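Local coordinates for protein NADP-dependent glyceraldehyde-3-phosphate dehydrogenase (PDB 3PRL) that probably oxidises glyceraldehyde 3-phosphate to 3-phosphoglycerate with NADP+, as a non-phosphorylating member of the aldehyde dehydrogenase family, at residues 170-182 with 463-475. Numbering follows the deposited sequence.
Sequences AAKIAPALVTGNT and VQGIKPSLLSMTR
M473 reaches helix 170-178 by a bent path: CG stands anti to its own carbonyl carbon, and the chain then bends at chi2 (-78°), which lays the thioether along the turn of K172, P175 and A176. SD lies 3.7 Å from A176 CB, while the terminal CE meets P175 CG at 3.8 Å. N181 has its CG anti to its carbonyl carbon, which directs the amide back to the helix end, across the M473 chain at about a right angle. Its ND2 donates to M473 O at 2.8 Å, the acceptor tilted 18° from the amide plane, and also to A176 O, which lies in that plane and is met on a lone pair. Since A176 O additionally accepts from N181 N, one carbonyl at the helix end is gripped twice by the same residue. G180, with positive phi, closes this helix in a Schellman motif, and N181 OD1 bonds to the backbone of G154.

The two helices cross at -56°, their axes 8.7 Å apart at closest approach, beside the coenzyme-binding domain's sheet: strand 182-186 follows the first helix, and strand 474-482 pairs antiparallel with strand 144-159. On the other flank of the crossing, L470 CD2 packs against P175 CB at 3.9 Å and V178 CG1 at 3.8 Å. Nearer the N-terminus of helix 466-472, in one of two modelled conformers, Q464 NE2 donates to A171 O at 2.9 Å, from above the carbonyl plane; this bond is therefore less certain. In that conformer the Q464 side chain also runs close to that of E259, the predicted active-site glutamate.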
loop_
_atom_site.group_PDB
_atom_site.type_symbol
_atom_site.label_atom_id
_atom_site.label_comp_id
_atom_site.label_asym_id
_atom_site.label_seq_id
_atom_site.Cartn_x
_atom_site.Cartn_y
_atom_site.Cartn_z
ATOM N N ALA D 170 -12.206 1.816 24.682
ATOM C CA ALA D 170 -12.407 0.979 23.476
ATOM C C ALA D 170 -11.452 1.259 22.300
ATOM O O ALA D 170 -11.123 0.362 21.527
ATOM C CB ALA D 170 -13.816 1.092 23.004
ATOM N N ALA D 171 -11.042 2.513 22.146
ATOM C CA ALA D 171 -10.068 2.889 21.119
ATOM C C ALA D 171 -8.735 2.144 21.293
ATOM O O ALA D 171 -7.942 2.084 20.365
ATOM C CB ALA D 171 -9.835 4.374 21.157
ATOM N N LYS D 172 -8.501 1.599 22.486
ATOM C CA LYS D 172 -7.277 0.841 22.812
ATOM C C LYS D 172 -7.532 -0.645 22.841
ATOM O O LYS D 172 -6.736 -1.426 22.315
ATOM C CB LYS D 172 -6.722 1.262 24.170
ATOM C CG LYS D 172 -6.244 2.706 24.218
ATOM C CD LYS D 172 -5.961 3.142 25.658
ATOM C CE LYS D 172 -5.442 4.567 25.713
ATOM N NZ LYS D 172 -6.371 5.477 24.986
ATOM N N ILE D 173 -8.640 -1.036 23.468
ATOM C CA ILE D 173 -9.007 -2.443 23.578
ATOM C C ILE D 173 -9.329 -3.074 22.214
ATOM O O ILE D 173 -8.810 -4.145 21.918
ATOM C CB ILE D 173 -10.161 -2.686 24.588
ATOM C CG1 ILE D 173 -9.845 -2.048 25.947
ATOM C CG2 ILE D 173 -10.413 -4.199 24.779
ATOM C CD1 ILE D 173 -11.070 -1.955 26.869
ATOM N N ALA D 174 -10.138 -2.414 21.379
ATOM C CA ALA D 174 -10.550 -3.010 20.083
ATOM C C ALA D 174 -9.391 -3.365 19.161
ATOM O O ALA D 174 -9.343 -4.500 18.692
ATOM C CB ALA D 174 -11.570 -2.132 19.337
ATOM N N PRO D 175 -8.475 -2.397 18.870
ATOM C CA PRO D 175 -7.405 -2.786 17.938
ATOM C C PRO D 175 -6.528 -3.873 18.508
ATOM O O PRO D 175 -6.015 -4.707 17.760
ATOM C CB PRO D 175 -6.579 -1.502 17.741
ATOM C CG PRO D 175 -7.142 -0.456 18.748
ATOM C CD PRO D 175 -8.530 -0.929 19.098
ATOM N N ALA D 176 -6.349 -3.848 19.825
ATOM C CA ALA D 176 -5.545 -4.849 20.529
ATOM C C ALA D 176 -6.073 -6.276 20.384
ATOM O O ALA D 176 -5.319 -7.191 20.024
ATOM C CB ALA D 176 -5.374 -4.461 22.014
ATOM N N LEU D 177 -7.365 -6.473 20.635
ATOM C CA LEU D 177 -7.931 -7.827 20.612
ATOM C C LEU D 177 -8.081 -8.347 19.199
ATOM O O LEU D 177 -7.853 -9.536 18.940
ATOM C CB LEU D 177 -9.305 -7.867 21.272
ATOM C CG LEU D 177 -9.525 -7.280 22.676
ATOM C CD1 LEU D 177 -11.006 -7.358 22.991
ATOM C CD2 LEU D 177 -8.709 -7.976 23.743
ATOM N N VAL D 178 -8.487 -7.470 18.284
ATOM C CA VAL D 178 -8.739 -7.926 16.918
ATOM C C VAL D 178 -7.459 -8.329 16.189
ATOM O O VAL D 178 -7.509 -9.115 15.229
ATOM C CB VAL D 178 -9.558 -6.924 16.087
ATOM C CG1 VAL D 178 -8.689 -5.768 15.614
ATOM C CG2 VAL D 178 -10.184 -7.649 14.916
ATOM N N THR D 179 -6.315 -7.819 16.646
ATOM C CA THR D 179 -5.033 -8.202 16.023
ATOM C C THR D 179 -4.399 -9.346 16.790
ATOM O O THR D 179 -3.281 -9.775 16.474
ATOM C CB THR D 179 -4.027 -7.041 15.923
ATOM O OG1 THR D 179 -3.632 -6.621 17.232
ATOM C CG2 THR D 179 -4.612 -5.861 15.139
ATOM N N GLY D 180 -5.105 -9.829 17.807
ATOM C CA GLY D 180 -4.726 -11.076 18.447
ATOM C C GLY D 180 -3.932 -10.951 19.724
ATOM O O GLY D 180 -3.366 -11.935 20.200
ATOM N N ASN D 181 -3.892 -9.738 20.277
ATOM C CA ASN D 181 -3.321 -9.480 21.611
ATOM C C ASN D 181 -4.400 -9.753 22.652
ATOM O O ASN D 181 -5.551 -9.925 22.304
ATOM C CB ASN D 181 -2.869 -8.017 21.721
ATOM C CG ASN D 181 -1.782 -7.658 20.709
ATOM O OD1 ASN D 181 -0.602 -7.889 20.964
ATOM N ND2 ASN D 181 -2.181 -7.081 19.559
ATOM N N THR D 182 -4.015 -9.807 23.928
ATOM C CA THR D 182 -4.982 -9.751 25.023
ATOM C C THR D 182 -4.805 -8.432 25.793
ATOM O O THR D 182 -3.834 -7.704 25.569
ATOM C CB THR D 182 -4.932 -11.004 25.924
ATOM O OG1 THR D 182 -3.612 -11.174 26.459
ATOM C CG2 THR D 182 -5.307 -12.235 25.112
ATOM N N VAL D 463 1.681 6.853 17.649
ATOM C CA VAL D 463 0.544 7.292 16.803
ATOM C C VAL D 463 -0.729 6.483 17.042
ATOM O O VAL D 463 -0.662 5.268 17.306
ATOM C CB VAL D 463 0.837 7.104 15.296
ATOM C CG1 VAL D 463 0.108 8.171 14.447
ATOM C CG2 VAL D 463 2.345 7.086 15.000
ATOM N N GLN D 464 -1.882 7.145 16.910
ATOM C CA GLN D 464 -3.175 6.470 16.961
ATOM C C GLN D 464 -4.042 6.809 15.757
ATOM O O GLN D 464 -3.556 7.260 14.720
ATOM C CB GLN D 464 -3.920 6.801 18.262
ATOM C CG GLN D 464 -4.172 5.614 19.189
ATOM C CD GLN D 464 -5.568 5.001 19.023
ATOM O OE1 GLN D 464 -6.382 5.462 18.214
ATOM N NE2 GLN D 464 -5.837 3.943 19.778
ATOM N N GLY D 465 -5.348 6.645 15.930
ATOM C CA GLY D 465 -6.261 6.623 14.823
ATOM C C GLY D 465 -6.385 5.142 14.518
ATOM O O GLY D 465 -5.622 4.321 15.054
ATOM N N ILE D 466 -7.335 4.787 13.660
ATOM C CA ILE D 466 -7.720 3.378 13.502
ATOM C C ILE D 466 -6.609 2.475 12.980
ATOM O O ILE D 466 -6.184 1.558 13.693
ATOM C CB ILE D 466 -8.999 3.211 12.662
ATOM C CG1 ILE D 466 -10.167 3.947 13.314
ATOM C CG2 ILE D 466 -9.323 1.708 12.445
ATOM C CD1 ILE D 466 -10.487 3.510 14.724
ATOM N N LYS D 467 -6.146 2.714 11.751
ATOM C CA LYS D 467 -5.053 1.899 11.207
ATOM C C LYS D 467 -3.754 1.995 12.002
ATOM O O LYS D 467 -3.170 0.952 12.311
ATOM C CB LYS D 467 -4.772 2.131 9.722
ATOM C CG LYS D 467 -3.791 1.087 9.129
ATOM C CD LYS D 467 -3.056 1.598 7.886
ATOM C CE LYS D 467 -3.782 1.192 6.617
ATOM N NZ LYS D 467 -3.117 0.034 5.922
ATOM N N PRO D 468 -3.281 3.228 12.308
ATOM C CA PRO D 468 -1.998 3.360 13.020
ATOM C C PRO D 468 -2.013 2.594 14.339
ATOM O O PRO D 468 -0.980 2.054 14.748
ATOM C CB PRO D 468 -1.891 4.875 13.287
ATOM C CG PRO D 468 -2.681 5.483 12.173
ATOM C CD PRO D 468 -3.823 4.547 11.927
ATOM N N SER D 469 -3.183 2.557 14.986
ATOM C CA SER D 469 -3.385 1.765 16.191
ATOM C C SER D 469 -3.095 0.296 15.953
ATOM O O SER D 469 -2.390 -0.325 16.741
ATOM C CB SER D 469 -4.818 1.930 16.714
ATOM O OG SER D 469 -4.945 3.237 17.254
ATOM N N LEU D 470 -3.624 -0.261 14.868
ATOM C CA LEU D 470 -3.422 -1.694 14.574
ATOM C C LEU D 470 -1.958 -2.090 14.437
ATOM O O LEU D 470 -1.561 -3.166 14.911
ATOM C CB LEU D 470 -4.209 -2.100 13.329
ATOM C CG LEU D 470 -5.713 -2.030 13.583
ATOM C CD1 LEU D 470 -6.483 -1.875 12.307
ATOM C CD2 LEU D 470 -6.161 -3.262 14.311
ATOM N N LEU D 471 -1.178 -1.212 13.791
ATOM C CA LEU D 471 0.261 -1.377 13.565
ATOM C C LEU D 471 1.060 -1.279 14.852
ATOM O O LEU D 471 2.096 -1.938 15.018
ATOM C CB LEU D 471 0.778 -0.301 12.579
ATOM C CG LEU D 471 0.659 -0.534 11.050
ATOM C CD1 LEU D 471 -0.578 -1.311 10.628
ATOM C CD2 LEU D 471 0.743 0.767 10.236
ATOM N N SER D 472 0.600 -0.423 15.753
ATOM C CA SER D 472 1.284 -0.262 17.019
ATOM C C SER D 472 1.012 -1.467 17.924
ATOM O O SER D 472 1.737 -1.688 18.907
ATOM C CB SER D 472 0.848 1.037 17.684
ATOM O OG SER D 472 -0.519 0.969 18.023
ATOM N N MET D 473 0.000 -2.258 17.557
ATOM C CA MET D 473 -0.417 -3.429 18.330
ATOM C C MET D 473 0.249 -4.724 17.864
ATOM O O MET D 473 -0.013 -5.797 18.408
ATOM C CB MET D 473 -1.935 -3.617 18.247
ATOM C CG MET D 473 -2.774 -2.398 18.630
ATOM S SD MET D 473 -2.941 -2.108 20.404
ATOM C CE MET D 473 -3.723 -0.496 20.436
ATOM N N THR D 474 1.078 -4.611 16.831
ATOM C CA THR D 474 1.626 -5.765 16.147
ATOM C C THR D 474 3.107 -5.529 15.876
ATOM O O THR D 474 3.658 -4.509 16.259
ATOM C CB THR D 474 0.908 -5.998 14.788
ATOM O OG1 THR D 474 0.652 -4.733 14.168
ATOM C CG2 THR D 474 -0.416 -6.748 14.969
ATOM N N ARG D 475 3.713 -6.493 15.190
ATOM C CA ARG D 475 5.107 -6.446 14.739
ATOM C C ARG D 475 5.217 -7.361 13.511
ATOM O O ARG D 475 4.330 -8.210 13.266
ATOM C CB ARG D 475 6.098 -6.849 15.874
ATOM C CG ARG D 475 5.883 -8.270 16.560
ATOM C CD ARG D 475 6.526 -9.435 15.769
ATOM N NE ARG D 475 6.625 -10.709 16.494
ATOM C CZ ARG D 475 7.317 -11.768 16.053
ATOM N NH1 ARG D 475 7.963 -11.713 14.880
ATOM N NH2 ARG D 475 7.369 -12.886 16.767
#